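Cytochrome P450 (Novosphingobium aromaticivorans, PDB 3OFU) belongs to the cytochrome P450 family of haem-thiolate proteins and holds a protoporphyrin IX group containing iron inside a largely helical fold. Local coordinates at residues A[275-280]-A[322-327]; A[280-285]-A[303-308]. All coordinates share one frame; numbering follows the deposited sequence.

Contact 1: residues A[275-280]-A[322-327]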
ATOM      1  N   MET A 275     -10.536  -3.995  -3.518  1.00 12.28           N
ATOM      2  CA  MET A 275      -9.280  -4.232  -2.917  1.00 13.23           C
ATOM      3  C   MET A 275      -8.615  -5.592  -3.305  1.00 15.30           C
ATOM      4  O   MET A 275      -7.430  -5.617  -3.642  1.00 15.44           O
ATOM      5  CB  MET A 275      -9.432  -4.195  -1.427  1.00 14.17           C
ATOM      6  CG  MET A 275      -9.931  -2.831  -0.880  1.00 15.60           C
ATOM      7  SD  MET A 275      -9.891  -2.595   0.893  1.00 15.09           S
ATOM      8  CE  MET A 275      -8.163  -2.420   1.144  1.00 14.03           C
ATOM      9  N   ARG A 276      -9.356  -6.715  -3.327  1.00 15.78           N
ATOM     10  CA  ARG A 276      -8.786  -7.926  -3.957  1.00 14.60           C
ATOM     11  C   ARG A 276      -8.424  -7.702  -5.428  1.00 14.65           C
ATOM     12  O   ARG A 276      -7.420  -8.227  -5.892  1.00 14.39           O
ATOM     13  CB  ARG A 276      -9.748  -9.100  -3.839  1.00 13.91           C
ATOM     14  CG  ARG A 276      -9.230 -10.441  -4.461  1.00 14.30           C
ATOM     15  CD  ARG A 276     -10.379 -11.373  -4.899  1.00 11.09           C
ATOM     16  NE  ARG A 276     -11.259 -10.602  -5.755  1.00 14.33           N
ATOM     17  CZ  ARG A 276     -11.112 -10.419  -7.072  1.00 17.33           C
ATOM     18  NH1 ARG A 276     -10.158 -11.004  -7.799  1.00 15.77           N
ATOM     19  NH2 ARG A 276     -11.996  -9.668  -7.696  1.00 23.10           N
ATOM     20  N   ARG A 277      -9.250  -6.910  -6.141  1.00 16.53           N
ATOM     21  CA  ARG A 277      -9.211  -6.747  -7.635  1.00 16.29           C
ATOM     22  C   ARG A 277      -8.066  -5.927  -8.064  1.00 16.45           C
ATOM     23  O   ARG A 277      -7.438  -6.326  -9.019  1.00 16.98           O
ATOM     24  CB  ARG A 277     -10.461  -6.108  -8.194  1.00 16.32           C
ATOM     25  CG  ARG A 277     -10.504  -5.916  -9.667  1.00 16.25           C
ATOM     26  CD  ARG A 277     -10.238  -7.212 -10.549  1.00 20.32           C
ATOM     27  NE  ARG A 277     -10.079  -6.855 -12.004  1.00 21.01           N
ATOM     28  CZ  ARG A 277      -8.970  -6.351 -12.531  1.00 21.11           C
ATOM     29  NH1 ARG A 277      -7.950  -6.132 -11.757  1.00 26.16           N
ATOM     30  NH2 ARG A 277      -8.853  -5.988 -13.778  1.00 24.57           N
ATOM     31  N   TYR A 278      -7.752  -4.833  -7.350  1.00 15.39           N
ATOM     32  CA  TYR A 278      -6.666  -3.973  -7.792  1.00 15.43           C
ATOM     33  C   TYR A 278      -5.449  -3.874  -6.842  1.00 16.93           C
ATOM     34  O   TYR A 278      -5.166  -2.804  -6.263  1.00 20.59           O
ATOM     35  CB  TYR A 278      -7.193  -2.619  -8.175  1.00 14.25           C
ATOM     36  CG  TYR A 278      -8.220  -2.652  -9.275  1.00 14.75           C
ATOM     37  CD1 TYR A 278      -7.848  -2.682 -10.580  1.00 11.05           C
ATOM     38  CD2 TYR A 278      -9.568  -2.612  -8.974  1.00 20.25           C
ATOM     39  CE1 TYR A 278      -8.775  -2.663 -11.614  1.00 16.58           C
ATOM     40  CE2 TYR A 278     -10.574  -2.632 -10.018  1.00 23.88           C
ATOM     41  CZ  TYR A 278     -10.131  -2.669 -11.356  1.00 19.33           C
ATOM     42  OH  TYR A 278     -11.029  -2.655 -12.361  1.00 15.25           O
ATOM     43  N   PRO A 279      -4.701  -4.967  -6.638  1.00 14.70           N
ATOM     44  CA  PRO A 279      -3.659  -4.762  -5.722  1.00 14.12           C
ATOM     45  C   PRO A 279      -2.337  -4.308  -6.479  1.00 13.51           C
ATOM     46  O   PRO A 279      -2.010  -4.870  -7.525  1.00 13.02           O
ATOM     47  CB  PRO A 279      -3.544  -6.136  -5.088  1.00 12.95           C
ATOM     48  CG  PRO A 279      -3.777  -6.974  -6.148  1.00 13.42           C
ATOM     49  CD  PRO A 279      -4.833  -6.378  -6.970  1.00 13.76           C
ATOM     50  N   THR A 280      -1.623  -3.300  -5.951  1.00 12.54           N
ATOM     51  CA  THR A 280      -0.436  -2.784  -6.619  1.00 12.62           C
ATOM     52  C   THR A 280       0.820  -2.748  -5.743  1.00 12.48           C
ATOM     53  O   THR A 280       1.816  -2.100  -6.175  1.00 15.64           O
ATOM     54  CB  THR A 280      -0.654  -1.364  -7.181  1.00 11.64           C
ATOM     55  OG1 THR A 280      -1.101  -0.562  -6.107  1.00 16.49           O
ATOM     56  CG2 THR A 280      -1.868  -1.265  -8.236  1.00 12.12           C
ATOM     57  N   GLU A 322     -10.043 -11.413 -12.827  1.00 11.35           N
ATOM     58  CA  GLU A 322     -10.400 -10.057 -13.263  1.00 12.18           C
ATOM     59  C   GLU A 322     -11.919  -9.660 -13.151  1.00 12.72           C
ATOM     60  O   GLU A 322     -12.305  -8.506 -13.426  1.00 11.44           O
ATOM     61  CB  GLU A 322      -9.854  -9.779 -14.602  1.00 10.93           C
ATOM     62  CG  GLU A 322      -8.626  -9.090 -14.504  1.00 13.98           C
ATOM     63  CD  GLU A 322      -7.688  -9.355 -15.713  1.00 20.66           C
ATOM     64  OE1 GLU A 322      -6.974 -10.385 -15.726  1.00 18.95           O
ATOM     65  OE2 GLU A 322      -7.652  -8.484 -16.617  1.00 20.81           O
ATOM     66  N   GLU A 323     -12.761 -10.604 -12.711  1.00 13.56           N
ATOM     67  CA  GLU A 323     -14.188 -10.262 -12.494  1.00 14.80           C
ATOM     68  C   GLU A 323     -14.450  -9.733 -11.043  1.00 15.06           C
ATOM     69  O   GLU A 323     -14.026 -10.372 -10.052  1.00 16.45           O
ATOM     70  CB  GLU A 323     -15.098 -11.413 -12.836  1.00 13.41           C
ATOM     71  CG  GLU A 323     -15.260 -11.759 -14.255  1.00 10.64           C
ATOM     72  CD  GLU A 323     -15.904 -13.236 -14.394  1.00 23.06           C
ATOM     73  OE1 GLU A 323     -16.671 -13.737 -13.473  1.00 22.37           O
ATOM     74  OE2 GLU A 323     -15.585 -13.963 -15.386  1.00 24.37           O
ATOM     75  N   VAL A 324     -15.093  -8.587 -10.930  1.00 13.54           N
ATOM     76  CA  VAL A 324     -15.544  -8.128  -9.670  1.00 14.42           C
ATOM     77  C   VAL A 324     -16.899  -8.875  -9.449  1.00 15.95           C
ATOM     78  O   VAL A 324     -17.979  -8.415  -9.902  1.00 16.72           O
ATOM     79  CB  VAL A 324     -15.769  -6.602  -9.761  1.00 14.87           C
ATOM     80  CG1 VAL A 324     -16.482  -6.029  -8.564  1.00 16.04           C
ATOM     81  CG2 VAL A 324     -14.439  -5.835  -9.929  1.00 17.76           C
ATOM     82  N   ARG A 325     -16.898  -9.999  -8.711  1.00 16.18           N
ATOM     83  CA  ARG A 325     -18.139 -10.708  -8.448  1.00 14.29           C
ATOM     84  C   ARG A 325     -18.432 -10.819  -7.000  1.00 13.55           C
ATOM     85  O   ARG A 325     -17.544 -10.628  -6.215  1.00 14.95           O
ATOM     86  CB  ARG A 325     -18.181 -12.012  -9.184  1.00 14.19           C
ATOM     87  CG  ARG A 325     -17.018 -12.820  -9.041  1.00 15.13           C
ATOM     88  CD  ARG A 325     -17.107 -14.069 -10.029  1.00 22.69           C
ATOM     89  NE  ARG A 325     -18.305 -14.853  -9.824  1.00 20.61           N
ATOM     90  CZ  ARG A 325     -19.349 -14.884 -10.645  1.00 24.07           C
ATOM     91  NH1 ARG A 325     -19.330 -14.239 -11.808  1.00 26.40           N
ATOM     92  NH2 ARG A 325     -20.430 -15.580 -10.306  1.00 24.44           N
ATOM     93  N   PHE A 326     -19.680 -11.048  -6.619  1.00 13.23           N
ATOM     94  CA  PHE A 326     -20.067 -10.907  -5.211  1.00 13.66           C
ATOM     95  C   PHE A 326     -20.347 -12.235  -4.526  1.00 14.85           C
ATOM     96  O   PHE A 326     -20.989 -12.245  -3.465  1.00 16.43           O
ATOM     97  CB  PHE A 326     -21.347 -10.078  -5.075  1.00 14.58           C
ATOM     98  CG  PHE A 326     -21.162  -8.594  -5.256  1.00 13.50           C
ATOM     99  CD1 PHE A 326     -20.856  -7.790  -4.157  1.00 11.29           C
ATOM    100  CD2 PHE A 326     -21.297  -8.019  -6.524  1.00 14.52           C
ATOM    101  CE1 PHE A 326     -20.636  -6.444  -4.300  1.00 17.06           C
ATOM    102  CE2 PHE A 326     -21.111  -6.658  -6.700  1.00 15.52           C
ATOM    103  CZ  PHE A 326     -20.826  -5.834  -5.595  1.00 17.61           C
ATOM    104  N   ASP A 327     -19.895 -13.341  -5.107  1.00 13.82           N
ATOM    105  CA  ASP A 327     -20.204 -14.662  -4.640  1.00 13.59           C
ATOM    106  C   ASP A 327     -18.939 -15.501  -4.429  1.00 15.56           C
ATOM    107  O   ASP A 327     -18.925 -16.722  -4.644  1.00 17.81           O
ATOM    108  CB  ASP A 327     -21.096 -15.410  -5.648  1.00 12.44           C
ATOM    109  CG  ASP A 327     -20.434 -15.554  -7.074  1.00 14.07           C
ATOM    110  OD1 ASP A 327     -20.961 -16.279  -7.955  1.00 14.41           O
ATOM    111  OD2 ASP A 327     -19.423 -14.893  -7.348  1.00 13.10           O
TER

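Contact 2: residues A[280-285]-A[303-308]. With HEM (protoporphyrin IX containing Fe), chain G.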
ATOM      1  N   THR A 280      -1.623  -3.300  -5.951  1.00 12.54           N
ATOM      2  CA  THR A 280      -0.436  -2.784  -6.619  1.00 12.62           C
ATOM      3  C   THR A 280       0.820  -2.748  -5.743  1.00 12.48           C
ATOM      4  O   THR A 280       1.816  -2.100  -6.175  1.00 15.64           O
ATOM      5  CB  THR A 280      -0.654  -1.364  -7.181  1.00 11.64           C
ATOM      6  OG1 THR A 280      -1.101  -0.562  -6.107  1.00 16.49           O
ATOM      7  CG2 THR A 280      -1.868  -1.265  -8.236  1.00 12.12           C
ATOM      8  N   VAL A 281       0.832  -3.424  -4.590  1.00  8.81           N
ATOM      9  CA  VAL A 281       1.994  -3.400  -3.801  1.00  7.98           C
ATOM     10  C   VAL A 281       2.978  -4.542  -4.107  1.00  8.82           C
ATOM     11  O   VAL A 281       2.584  -5.615  -4.446  1.00 11.08           O
ATOM     12  CB  VAL A 281       1.636  -3.322  -2.233  1.00 10.70           C
ATOM     13  CG1 VAL A 281       2.993  -3.401  -1.294  1.00  8.11           C
ATOM     14  CG2 VAL A 281       0.788  -2.007  -1.810  1.00  6.06           C
ATOM     15  N   ALA A 282       4.278  -4.369  -3.954  1.00  8.70           N
ATOM     16  CA  ALA A 282       5.260  -5.451  -4.194  1.00  7.60           C
ATOM     17  C   ALA A 282       6.423  -5.353  -3.146  1.00  8.40           C
ATOM     18  O   ALA A 282       6.909  -4.251  -2.853  1.00 10.60           O
ATOM     19  CB  ALA A 282       5.807  -5.395  -5.589  1.00  4.78           C
ATOM     20  N   VAL A 283       6.874  -6.457  -2.600  1.00  6.99           N
ATOM     21  CA  VAL A 283       7.880  -6.327  -1.665  1.00  9.12           C
ATOM     22  C   VAL A 283       9.153  -7.151  -1.980  1.00 12.75           C
ATOM     23  O   VAL A 283       9.141  -8.165  -2.798  1.00 14.51           O
ATOM     24  CB  VAL A 283       7.396  -6.726  -0.298  1.00  8.56           C
ATOM     25  CG1 VAL A 283       6.414  -5.774   0.227  1.00  7.16           C
ATOM     26  CG2 VAL A 283       6.943  -8.189  -0.237  1.00  7.51           C
ATOM     27  N   SER A 284      10.252  -6.741  -1.333  1.00 12.24           N
ATOM     28  CA  SER A 284      11.523  -7.450  -1.466  1.00 11.74           C
ATOM     29  C   SER A 284      11.867  -8.216  -0.205  1.00 11.53           C
ATOM     30  O   SER A 284      11.632  -7.776   0.948  1.00  9.37           O
ATOM     31  CB  SER A 284      12.617  -6.426  -1.691  1.00  9.73           C
ATOM     32  OG  SER A 284      12.212  -5.732  -2.821  1.00 12.84           O
ATOM     33  N   ARG A 285      12.548  -9.304  -0.440  1.00 10.58           N
ATOM     34  CA  ARG A 285      13.111  -9.955   0.665  1.00 11.86           C
ATOM     35  C   ARG A 285      14.585 -10.252   0.371  1.00 13.73           C
ATOM     36  O   ARG A 285      15.028 -10.334  -0.837  1.00 13.39           O
ATOM     37  CB  ARG A 285      12.343 -11.246   0.849  1.00 11.47           C
ATOM     38  CG  ARG A 285      10.871 -11.011   1.153  1.00  8.87           C
ATOM     39  CD  ARG A 285      10.763 -10.496   2.530  1.00  6.63           C
ATOM     40  NE  ARG A 285       9.414 -10.494   2.997  1.00  6.18           N
ATOM     41  CZ  ARG A 285       8.585  -9.471   2.938  1.00  4.09           C
ATOM     42  NH1 ARG A 285       9.011  -8.370   2.475  1.00  2.00           N
ATOM     43  NH2 ARG A 285       7.305  -9.594   3.378  1.00  5.88           N
ATOM     44  N   LEU A 303      18.379 -11.581  -3.573  1.00 14.89           N
ATOM     45  CA  LEU A 303      17.139 -10.802  -3.384  1.00 15.78           C
ATOM     46  C   LEU A 303      15.902 -11.430  -4.083  1.00 15.42           C
ATOM     47  O   LEU A 303      16.005 -12.064  -5.166  1.00 14.71           O
ATOM     48  CB  LEU A 303      17.350  -9.343  -3.782  1.00 16.54           C
ATOM     49  CG  LEU A 303      17.891  -8.213  -2.846  1.00 14.96           C
ATOM     50  CD1 LEU A 303      18.771  -8.720  -1.836  1.00 13.36           C
ATOM     51  CD2 LEU A 303      18.521  -7.024  -3.669  1.00 12.63           C
ATOM     52  N   VAL A 304      14.740 -11.305  -3.444  1.00 14.88           N
ATOM     53  CA  VAL A 304      13.473 -11.824  -4.054  1.00 15.29           C
ATOM     54  C   VAL A 304      12.369 -10.737  -4.127  1.00 14.97           C
ATOM     55  O   VAL A 304      12.149  -9.933  -3.182  1.00 17.85           O
ATOM     56  CB  VAL A 304      12.912 -13.054  -3.242  1.00 16.53           C
ATOM     57  CG1 VAL A 304      11.653 -13.646  -3.915  1.00 17.03           C
ATOM     58  CG2 VAL A 304      13.945 -14.167  -3.041  1.00 14.71           C
ATOM     59  N   TYR A 305      11.690 -10.659  -5.235  1.00 13.85           N
ATOM     60  CA  TYR A 305      10.665  -9.630  -5.399  1.00 13.49           C
ATOM     61  C   TYR A 305       9.288 -10.289  -5.514  1.00 12.99           C
ATOM     62  O   TYR A 305       9.037 -11.279  -6.256  1.00 10.49           O
ATOM     63  CB  TYR A 305      10.921  -8.810  -6.682  1.00 14.64           C
ATOM     64  CG  TYR A 305      10.253  -7.454  -6.709  1.00 14.38           C
ATOM     65  CD1 TYR A 305       9.279  -7.168  -7.651  1.00 14.80           C
ATOM     66  CD2 TYR A 305      10.572  -6.460  -5.726  1.00 15.16           C
ATOM     67  CE1 TYR A 305       8.693  -5.846  -7.688  1.00 17.55           C
ATOM     68  CE2 TYR A 305      10.015  -5.199  -5.702  1.00  9.58           C
ATOM     69  CZ  TYR A 305       9.094  -4.865  -6.709  1.00 16.96           C
ATOM     70  OH  TYR A 305       8.471  -3.592  -6.716  1.00 16.40           O
ATOM     71  N   LEU A 306       8.347  -9.716  -4.775  1.00 13.13           N
ATOM     72  CA  LEU A 306       7.094 -10.427  -4.635  1.00 11.47           C
ATOM     73  C   LEU A 306       5.963  -9.455  -5.040  1.00 12.60           C
ATOM     74  O   LEU A 306       5.605  -8.593  -4.204  1.00 14.57           O
ATOM     75  CB  LEU A 306       6.966 -10.923  -3.177  1.00  8.57           C
ATOM     76  CG  LEU A 306       8.058 -11.858  -2.673  1.00  3.56           C
ATOM     77  CD1 LEU A 306       7.667 -12.300  -1.425  1.00  3.61           C
ATOM     78  CD2 LEU A 306       8.260 -13.138  -3.497  1.00  2.43           C
ATOM     79  N   PRO A 307       5.409  -9.568  -6.303  1.00 10.72           N
ATOM     80  CA  PRO A 307       4.236  -8.765  -6.719  1.00  8.93           C
ATOM     81  C   PRO A 307       2.945  -9.394  -6.282  1.00  8.76           C
ATOM     82  O   PRO A 307       2.560 -10.422  -6.802  1.00 11.89           O
ATOM     83  CB  PRO A 307       4.309  -8.760  -8.251  1.00  8.60           C
ATOM     84  CG  PRO A 307       5.005 -10.122  -8.519  1.00 11.04           C
ATOM     85  CD  PRO A 307       6.003 -10.343  -7.414  1.00  9.44           C
ATOM     86  N   SER A 308       2.209  -8.770  -5.388  1.00  7.75           N
ATOM     87  CA  SER A 308       1.021  -9.331  -4.940  1.00  7.06           C
ATOM     88  C   SER A 308      -0.002  -9.614  -6.104  1.00 10.04           C
ATOM     89  O   SER A 308      -0.930 -10.450  -5.980  1.00 11.56           O
ATOM     90  CB  SER A 308       0.491  -8.450  -3.839  1.00  5.93           C
ATOM     91  OG  SER A 308       0.040  -7.242  -4.413  1.00  8.15           O
TER
HETATM   92  CHA HEM G 417       2.339  -3.657   5.913  1.00  7.72           C
HETATM   93  CHB HEM G 417      -0.096  -2.738   1.943  1.00  7.42           C
HETATM   94  CHC HEM G 417      -2.363   0.610   4.452  1.00  9.73           C
HETATM   95  CHD HEM G 417       1.058   0.620   7.886  1.00  6.14           C
HETATM   96  C1A HEM G 417       1.833  -3.735   4.685  1.00  8.23           C
HETATM   97  C2A HEM G 417       2.090  -4.869   3.760  1.00 10.35           C
HETATM   98  C3A HEM G 417       1.360  -4.613   2.657  1.00  9.28           C
HETATM   99  C4A HEM G 417       0.679  -3.346   2.877  1.00  5.75           C
HETATM  100  CMA HEM G 417       1.327  -5.491   1.365  1.00  8.28           C
HETATM  101  CAA HEM G 417       2.986  -6.094   3.978  1.00  2.73           C
HETATM  102  CBA HEM G 417       4.320  -5.613   3.619  1.00  5.34           C
HETATM  103  CGA HEM G 417       5.381  -6.717   3.710  1.00 12.11           C
HETATM  104  O1A HEM G 417       6.594  -6.465   3.326  1.00 14.10           O
HETATM  105  O2A HEM G 417       5.133  -7.886   4.110  1.00 10.79           O
HETATM  106  C1B HEM G 417      -0.961  -1.773   2.285  1.00  7.28           C
HETATM  107  C2B HEM G 417      -2.057  -1.371   1.477  1.00  5.86           C
HETATM  108  C3B HEM G 417      -2.691  -0.454   2.251  1.00  8.62           C
HETATM  109  C4B HEM G 417      -1.990  -0.278   3.488  1.00  7.70           C
HETATM  110  CMB HEM G 417      -2.400  -1.913   0.085  1.00  3.24           C
HETATM  111  CAB HEM G 417      -3.959   0.358   1.950  1.00  9.61           C
HETATM  112  CBB HEM G 417      -4.019   0.969   0.738  1.00 16.13           C
HETATM  113  C1C HEM G 417      -1.641   0.915   5.593  1.00  7.99           C
HETATM  114  C2C HEM G 417      -2.080   1.868   6.592  1.00  7.47           C
HETATM  115  C3C HEM G 417      -1.100   1.841   7.511  1.00  9.42           C
HETATM  116  C4C HEM G 417      -0.081   0.915   7.136  1.00  6.76           C
HETATM  117  CMC HEM G 417      -3.447   2.639   6.525  1.00  2.00           C
HETATM  118  CAC HEM G 417      -0.980   2.574   8.905  1.00 15.66           C
HETATM  119  CBC HEM G 417      -1.442   3.817   9.104  1.00 17.26           C
HETATM  120  C1D HEM G 417       1.739  -0.598   7.685  1.00 12.76           C
HETATM  121  C2D HEM G 417       2.869  -1.127   8.512  1.00 14.15           C
HETATM  122  C3D HEM G 417       3.206  -2.530   7.918  1.00  9.79           C
HETATM  123  C4D HEM G 417       2.345  -2.628   6.728  1.00 10.05           C
HETATM  124  CMD HEM G 417       3.596  -0.542   9.767  1.00 11.63           C
HETATM  125  CAD HEM G 417       4.298  -3.480   8.420  1.00  2.00           C
HETATM  126  CBD HEM G 417       3.820  -4.588   9.288  1.00  4.01           C
HETATM  127  CGD HEM G 417       4.872  -5.617   9.893  1.00  5.70           C
HETATM  128  O1D HEM G 417       6.007  -5.918   9.429  1.00  3.64           O
HETATM  129  O2D HEM G 417       4.527  -6.283  10.888  1.00  7.67           O
HETATM  130  NA  HEM G 417       0.944  -2.899   4.136  1.00  6.09           N
HETATM  131  NB  HEM G 417      -0.923  -1.100   3.477  1.00  7.44           N
HETATM  132  NC  HEM G 417      -0.474   0.350   5.950  1.00  6.91           N
HETATM  133  ND  HEM G 417       1.477  -1.577   6.650  1.00 10.98           N
HETATM  134 FE   HEM G 417       0.223  -1.422   5.068  1.00 13.86          FE

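Contact 1: residues A[275-280]-A[322-327]
Arg277 lays its guanidinium between Glu322 and Tyr278. CG of Glu322 lies 3.1 Å above one face, toward the rim, and CE1 of Tyr278 lies over the opposite face. A bend at chi2 (54°) brings NE to the Glu322 carbonyl. There Arg277 NE donates to Glu322 O at 3.1 Å. The donor sits above the carbonyl plane, not on a lone pair, and the N-H...O angle is 146°. Deeper in, Arg277 CG meets Val324 CG2 at 3.9 Å, with the two side chains at about a right angle. This is the closer-packed part.

The outer side is looser. Arg277 NH2 and Glu322 OE2 form a long salt bridge of 4.0 Å, with the oxygen well out of the guanidinium plane. Only the charges count there, and Lys31 pairs with OE1 of the same glutamate. Farther along the loop, Arg325 joins Glu323 and Asp327 in a surface salt-bridge network.

Arg276 is buried. Its NH2 comes within 3.2 Å of Glu323 O. With Glu273 it forms the ExxR pair of the P450 K helix. The contact joins the end of helix 267-277 to the loop between helices 309-312 and 348-365, with Val324 also touching His249 of helix 237-252.

Contact 2: residues A[280-285]-A[303-308]
Val283 and Leu306, like Arg285 and Val304, are hydrogen-bonded pairs of two antiparallel strands, 282-285 and 303-307. Val283 N bonds Leu306 O at 3.0 Å, and Leu306 N bonds Val283 O in return. Arg285 and Val304 exchange two further backbone bonds. Past the last pair, Ser308 OG donates to Val281 O at 3.0 Å, in the carbonyl plane and on a lone pair. A weak bond from Ser308 N reaches the same oxygen.

Apolar contacts lie on both faces. On one, Ala282 CB lies 3.5 Å from Tyr305 CZ. On the other, Val283 CG2 packs against Leu306 CB at 4.0 Å. A polar atom, Ser284 OG, lies in the plane of the Tyr305 ring, at its edge beside CD2.

The haem contacts come from Val283, Arg285 and, just before the strand, Val281. Arg285 bends at chi2 (-72°), and its guanidinium meets the haem propionate edge-on. NH2 donates to O2A at 2.9 Å and NH1 to O1A at 3.2 Å; a weaker bond runs from NH2 to O1A. NH1 also bonds Ser284 O, and Trp61 makes a cation-pi contact with the arginine. Val281 CG2 touches the haem methyl CMB at 3.7 Å. Val283 lies beside the same propionate and close to bound ID3.

Arg285 probably balances part of the haem's propionate charge; Arg98, His343 and Trp61 also bond the haem. The paired backbones are consistent with a firm mount for the strand beside it.

Contact 2 is buried and contact 1 lies at the surface, their centres about 19 Å apart. They share Thr280: helix 267-277, which enters contact 1, is followed, after a short loop through Thr280, by strand 282-287 of contact 2. Both strands of contact 2 belong to the chain between the two ends that contact 1 brings together, and the two contacts touch where Pro279 packs on Ser308. Their chemistry differs. In 280-285 with 303-308, regular backbone bonding joins two neighbouring strands of the mixed sheet, and the arginine serves the haem. In 275-280 with 322-327, a helix end meets an irregular loop. One arginine, Arg277, makes the decided polar contacts: a bond to a carbonyl and a long salt bridge.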